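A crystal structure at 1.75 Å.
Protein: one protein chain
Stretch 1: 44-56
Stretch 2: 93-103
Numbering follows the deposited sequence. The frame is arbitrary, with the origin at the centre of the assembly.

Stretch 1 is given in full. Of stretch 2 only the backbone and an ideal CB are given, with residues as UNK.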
# COMPACT_ATOMS: atom_id res chain seq x y z
N LYS A 44 -5.72 35.14 -8.40
CA LYS A 44 -6.90 34.58 -9.05
C LYS A 44 -6.43 33.40 -9.92
O LYS A 44 -5.81 33.59 -10.97
CB LYS A 44 -7.54 35.67 -9.93
CG LYS A 44 -9.06 35.54 -10.17
CD LYS A 44 -9.91 36.34 -9.13
CE LYS A 44 -9.84 35.75 -7.69
NZ LYS A 44 -8.81 36.27 -6.72
N PHE A 45 -6.72 32.18 -9.47
CA PHE A 45 -6.32 31.00 -10.24
C PHE A 45 -7.12 30.95 -11.53
O PHE A 45 -8.33 31.19 -11.53
CB PHE A 45 -6.54 29.73 -9.41
CG PHE A 45 -5.62 29.63 -8.22
CD1 PHE A 45 -4.24 29.72 -8.39
CD2 PHE A 45 -6.12 29.43 -6.94
CE1 PHE A 45 -3.37 29.61 -7.29
CE2 PHE A 45 -5.27 29.31 -5.84
CZ PHE A 45 -3.89 29.40 -6.02
N LYS A 46 -6.41 30.67 -12.62
CA LYS A 46 -7.00 30.60 -13.95
C LYS A 46 -6.86 29.20 -14.52
O LYS A 46 -5.91 28.48 -14.20
CB LYS A 46 -6.28 31.56 -14.89
CG LYS A 46 -6.14 32.98 -14.38
CD LYS A 46 -7.48 33.70 -14.35
CE LYS A 46 -7.29 35.15 -13.96
NZ LYS A 46 -8.56 35.92 -14.03
N PRO A 47 -7.81 28.79 -15.38
CA PRO A 47 -7.72 27.45 -15.97
C PRO A 47 -6.35 27.29 -16.61
O PRO A 47 -5.92 28.15 -17.39
CB PRO A 47 -8.84 27.46 -17.00
CG PRO A 47 -9.85 28.38 -16.40
CD PRO A 47 -8.99 29.51 -15.87
N GLY A 48 -5.64 26.21 -16.29
CA GLY A 48 -4.33 26.01 -16.86
C GLY A 48 -3.19 26.29 -15.89
O GLY A 48 -2.09 25.77 -16.06
N ASP A 49 -3.44 27.13 -14.88
CA ASP A 49 -2.40 27.42 -13.90
C ASP A 49 -2.13 26.08 -13.23
O ASP A 49 -3.01 25.22 -13.18
CB ASP A 49 -2.87 28.45 -12.87
CG ASP A 49 -3.03 29.85 -13.45
OD1 ASP A 49 -2.52 30.10 -14.57
OD2 ASP A 49 -3.65 30.70 -12.78
N PHE A 50 -0.93 25.91 -12.69
CA PHE A 50 -0.55 24.64 -12.09
C PHE A 50 0.60 24.74 -11.10
O PHE A 50 1.16 25.81 -10.88
CB PHE A 50 -0.08 23.71 -13.20
CG PHE A 50 1.12 24.23 -13.94
CD1 PHE A 50 0.98 25.22 -14.91
CD2 PHE A 50 2.41 23.79 -13.62
CE1 PHE A 50 2.10 25.76 -15.55
CE2 PHE A 50 3.53 24.32 -14.25
CZ PHE A 50 3.38 25.31 -15.22
N PHE A 51 0.92 23.60 -10.50
CA PHE A 51 2.06 23.47 -9.61
C PHE A 51 2.47 22.01 -9.65
O PHE A 51 1.65 21.13 -9.92
CB PHE A 51 1.81 23.95 -8.17
CG PHE A 51 0.68 23.26 -7.45
CD1 PHE A 51 -0.57 23.86 -7.36
CD2 PHE A 51 0.89 22.06 -6.78
CE1 PHE A 51 -1.59 23.28 -6.60
CE2 PHE A 51 -0.12 21.48 -6.02
CZ PHE A 51 -1.36 22.09 -5.93
N ASP A 52 3.75 21.77 -9.42
CA ASP A 52 4.29 20.43 -9.47
C ASP A 52 4.89 19.95 -8.17
O ASP A 52 5.58 20.70 -7.48
CB ASP A 52 5.34 20.35 -10.57
CG ASP A 52 4.76 20.58 -11.94
OD1 ASP A 52 3.93 19.74 -12.37
OD2 ASP A 52 5.11 21.59 -12.59
N LEU A 53 4.63 18.69 -7.86
CA LEU A 53 5.16 18.07 -6.65
C LEU A 53 6.24 17.08 -7.10
O LEU A 53 6.08 16.40 -8.11
CB LEU A 53 4.05 17.33 -5.90
CG LEU A 53 2.83 18.19 -5.55
CD1 LEU A 53 1.78 17.34 -4.84
CD2 LEU A 53 3.26 19.35 -4.67
N THR A 54 7.34 17.02 -6.36
CA THR A 54 8.42 16.12 -6.69
C THR A 54 8.82 15.27 -5.49
O THR A 54 9.42 15.77 -4.55
CB THR A 54 9.67 16.88 -7.17
OG1 THR A 54 9.31 17.75 -8.24
CG2 THR A 54 10.74 15.92 -7.64
N LEU A 55 8.47 13.99 -5.53
CA LEU A 55 8.80 13.08 -4.46
C LEU A 55 10.33 12.94 -4.42
O LEU A 55 10.99 12.93 -5.46
CB LEU A 55 8.11 11.73 -4.68
CG LEU A 55 6.59 11.78 -4.51
CD1 LEU A 55 5.94 10.55 -5.12
CD2 LEU A 55 6.24 11.90 -3.02
N PRO A 56 10.90 12.81 -3.22
CA PRO A 56 12.35 12.68 -3.05
C PRO A 56 12.95 11.35 -3.49
O PRO A 56 12.24 10.36 -3.67
CB PRO A 56 12.54 12.91 -1.55
CG PRO A 56 11.32 12.22 -0.99
CD PRO A 56 10.20 12.66 -1.93
N UNK A 93 2.79 11.12 -12.42
CA UNK A 93 3.89 10.76 -13.32
C UNK A 93 5.11 10.25 -12.55
O UNK A 93 6.15 10.91 -12.51
CB UNK A 93 4.28 11.96 -14.18
N UNK A 94 4.97 9.08 -11.93
CA UNK A 94 6.07 8.51 -11.16
C UNK A 94 6.37 9.32 -9.91
O UNK A 94 5.53 9.42 -9.01
CB UNK A 94 7.33 8.41 -12.03
N UNK A 95 7.57 9.89 -9.86
CA UNK A 95 7.97 10.71 -8.71
C UNK A 95 7.47 12.14 -8.90
O UNK A 95 7.61 12.98 -8.01
CB UNK A 95 9.49 10.69 -8.53
N UNK A 96 6.87 12.41 -10.05
CA UNK A 96 6.35 13.74 -10.35
C UNK A 96 4.82 13.75 -10.37
O UNK A 96 4.21 12.94 -11.04
CB UNK A 96 6.90 14.23 -11.69
N UNK A 97 4.23 14.68 -9.63
CA UNK A 97 2.77 14.81 -9.58
C UNK A 97 2.41 16.21 -10.06
O UNK A 97 2.93 17.20 -9.53
CB UNK A 97 2.23 14.55 -8.17
N UNK A 98 1.53 16.29 -11.04
CA UNK A 98 1.12 17.55 -11.64
C UNK A 98 -0.30 17.94 -11.26
O UNK A 98 -1.21 17.11 -11.32
CB UNK A 98 1.24 17.47 -13.16
N UNK A 99 -0.49 19.18 -10.84
CA UNK A 99 -1.83 19.65 -10.51
C UNK A 99 -2.15 20.80 -11.45
O UNK A 99 -1.34 21.72 -11.61
CB UNK A 99 -1.94 20.08 -9.05
N UNK A 100 -3.32 20.75 -12.09
CA UNK A 100 -3.74 21.80 -13.01
C UNK A 100 -5.17 22.23 -12.72
O UNK A 100 -6.05 21.40 -12.48
CB UNK A 100 -3.61 21.33 -14.46
N UNK A 101 -5.40 23.54 -12.72
CA UNK A 101 -6.73 24.09 -12.48
C UNK A 101 -7.56 23.95 -13.75
O UNK A 101 -7.08 24.21 -14.85
CB UNK A 101 -6.65 25.55 -12.04
N UNK A 102 -8.82 23.54 -13.60
CA UNK A 102 -9.71 23.36 -14.75
C UNK A 102 -10.57 24.60 -14.97
O UNK A 102 -10.59 25.52 -14.14
CB UNK A 102 -10.60 22.13 -14.55
N UNK A 103 -11.30 24.61 -16.08
CA UNK A 103 -12.17 25.71 -16.48
C UNK A 103 -13.02 26.34 -15.37
O UNK A 103 -13.03 27.56 -15.19
CB UNK A 103 -13.11 25.21 -17.58

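The two strands run antiparallel, their axes 162° apart in direction and 4.8 Å at closest approach, so stretch 1 can be read as a template for alternate positions of stretch 2.

Position 93 has no atom of stretch 1 within 5.5 Å of its ideal CB, so the contact leaves the choice open; it is Asn93, which begins a type II' turn ending at position 96. Position 94 has phi/psi of 68/-116. Positive phi favours glycine, and the residue is Gly94.

At 95 the ideal CB lies sideways, 4.1 Å from Leu55 O, while the backbone does the pairing: the carbonyl O of 95 accepts from Leu55 N at 2.8 Å. A small or polar side chain would suit. Ser95 is found, its OG hydrogen-bonded elsewhere in the structure.

At 96 the CB shares a sheet face with Thr54, 5.5 Å from Thr54 OG1 and 4.3 Å from Leu53 O. Many polar residues would fit beside these oxygens. His96 turns its ring nearer, and a water links the strands, 2.7 Å from Leu53 O, to which it donates, and 2.8 Å from His96 ND1.

Position 97 points to the other face, its ideal CB 4.0 Å from Leu53 CB. Two hydrogen bonds fix the pair: Leu53 N to the O of 97 at 2.8 Å, and the N of 97 to Leu53 O at 2.9 Å. An aliphatic side chain such as Val, Leu or Ile is expected; Ile97 packs CB to CB against Leu53 at 4.0 Å.

At 98 the ideal CB is 3.6 Å from Asp52 OD1, with the Phe50 ring on the same face. A carboxylate invites a donor, so His, Asn, Gln, Lys or Arg could serve. His98, with chi1 t, donates from ND1 to Asp52 OD1 at 2.7 Å and 163°; its ring also lies oblique to that of Phe50, with centroids 5.3 Å apart.

Position 99 has its ideal CB 3.8 Å from Phe51 CZ, which calls for an apolar or aromatic group. In Phe99, CB sits over the Phe51 ring face, 3.8 Å from the centroid and 15° off the normal. The two ring planes are only 14° apart but slid so that they barely overlap.

At 100 the ideal CB is 4.4 Å from Phe50 CB and 4.1 Å from Asp49 O, beside the Gly48 turn; an extended polar chain could run along this edge. Glu100 does so, and a water donates to Gly48 O at 2.7 Å and to Glu100 OE2 at 3.3 Å.

Position 101 points toward stretch 1, its ideal CB 3.7 Å from Lys46 O, with the Phe45 ring beyond. A large apolar or aromatic group is indicated. Phe101 forms an offset stack with Phe45, centroids 4.3 Å apart and planes at 16°, and its N donates to Asp49 O at 3.0 Å.

Positions 102 and 103 point away and are weakly constrained: Met102 and Glu103, the latter flanking Pro47.

Stretch 2 93-103: NGSHIHFEFME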
# COMPACT_ATOMS: atom_id res chain seq x y z
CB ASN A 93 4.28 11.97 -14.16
CG ASN A 93 3.15 12.46 -15.06
OD1 ASN A 93 2.93 13.66 -15.21
ND2 ASN A 93 2.43 11.52 -15.67
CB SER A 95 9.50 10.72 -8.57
OG SER A 95 10.02 9.42 -8.34
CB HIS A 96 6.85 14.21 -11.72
CG HIS A 96 8.34 14.36 -11.81
ND1 HIS A 96 9.02 15.41 -11.24
CD2 HIS A 96 9.27 13.59 -12.41
CE1 HIS A 96 10.31 15.28 -11.49
NE2 HIS A 96 10.49 14.18 -12.20
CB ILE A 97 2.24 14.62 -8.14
CG1 ILE A 97 2.90 13.41 -7.48
CG2 ILE A 97 0.73 14.46 -8.18
CD1 ILE A 97 2.61 12.11 -8.18
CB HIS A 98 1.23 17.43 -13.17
CG HIS A 98 0.94 18.70 -13.92
ND1 HIS A 98 1.83 19.75 -14.00
CD2 HIS A 98 -0.13 19.06 -14.68
CE1 HIS A 98 1.33 20.70 -14.77
NE2 HIS A 98 0.14 20.31 -15.20
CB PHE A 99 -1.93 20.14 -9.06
CG PHE A 99 -3.26 20.77 -8.73
CD1 PHE A 99 -3.53 22.09 -9.07
CD2 PHE A 99 -4.26 20.02 -8.12
CE1 PHE A 99 -4.77 22.67 -8.81
CE2 PHE A 99 -5.52 20.59 -7.86
CZ PHE A 99 -5.77 21.91 -8.20
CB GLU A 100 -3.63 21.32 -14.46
CG GLU A 100 -4.16 22.32 -15.49
CD GLU A 100 -4.08 21.79 -16.92
OE1 GLU A 100 -4.52 20.64 -17.15
OE2 GLU A 100 -3.59 22.52 -17.80
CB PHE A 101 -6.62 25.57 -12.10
CG PHE A 101 -6.11 25.80 -10.70
CD1 PHE A 101 -6.96 25.67 -9.61
CD2 PHE A 101 -4.78 26.14 -10.47
CE1 PHE A 101 -6.50 25.88 -8.31
CE2 PHE A 101 -4.31 26.35 -9.18
CZ PHE A 101 -5.17 26.22 -8.09
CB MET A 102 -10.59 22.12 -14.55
CG MET A 102 -9.83 20.80 -14.58
SD MET A 102 -9.11 20.37 -16.20
CE MET A 102 -7.45 20.92 -16.00
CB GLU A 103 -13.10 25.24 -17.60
CG GLU A 103 -14.06 26.30 -18.13
CD GLU A 103 -13.34 27.43 -18.83
OE1 GLU A 103 -12.31 27.16 -19.49
OE2 GLU A 103 -13.82 28.58 -18.74
O HOH W 1 -0.92 24.38 -17.99
O HOH W 2 7.08 17.27 -10.45
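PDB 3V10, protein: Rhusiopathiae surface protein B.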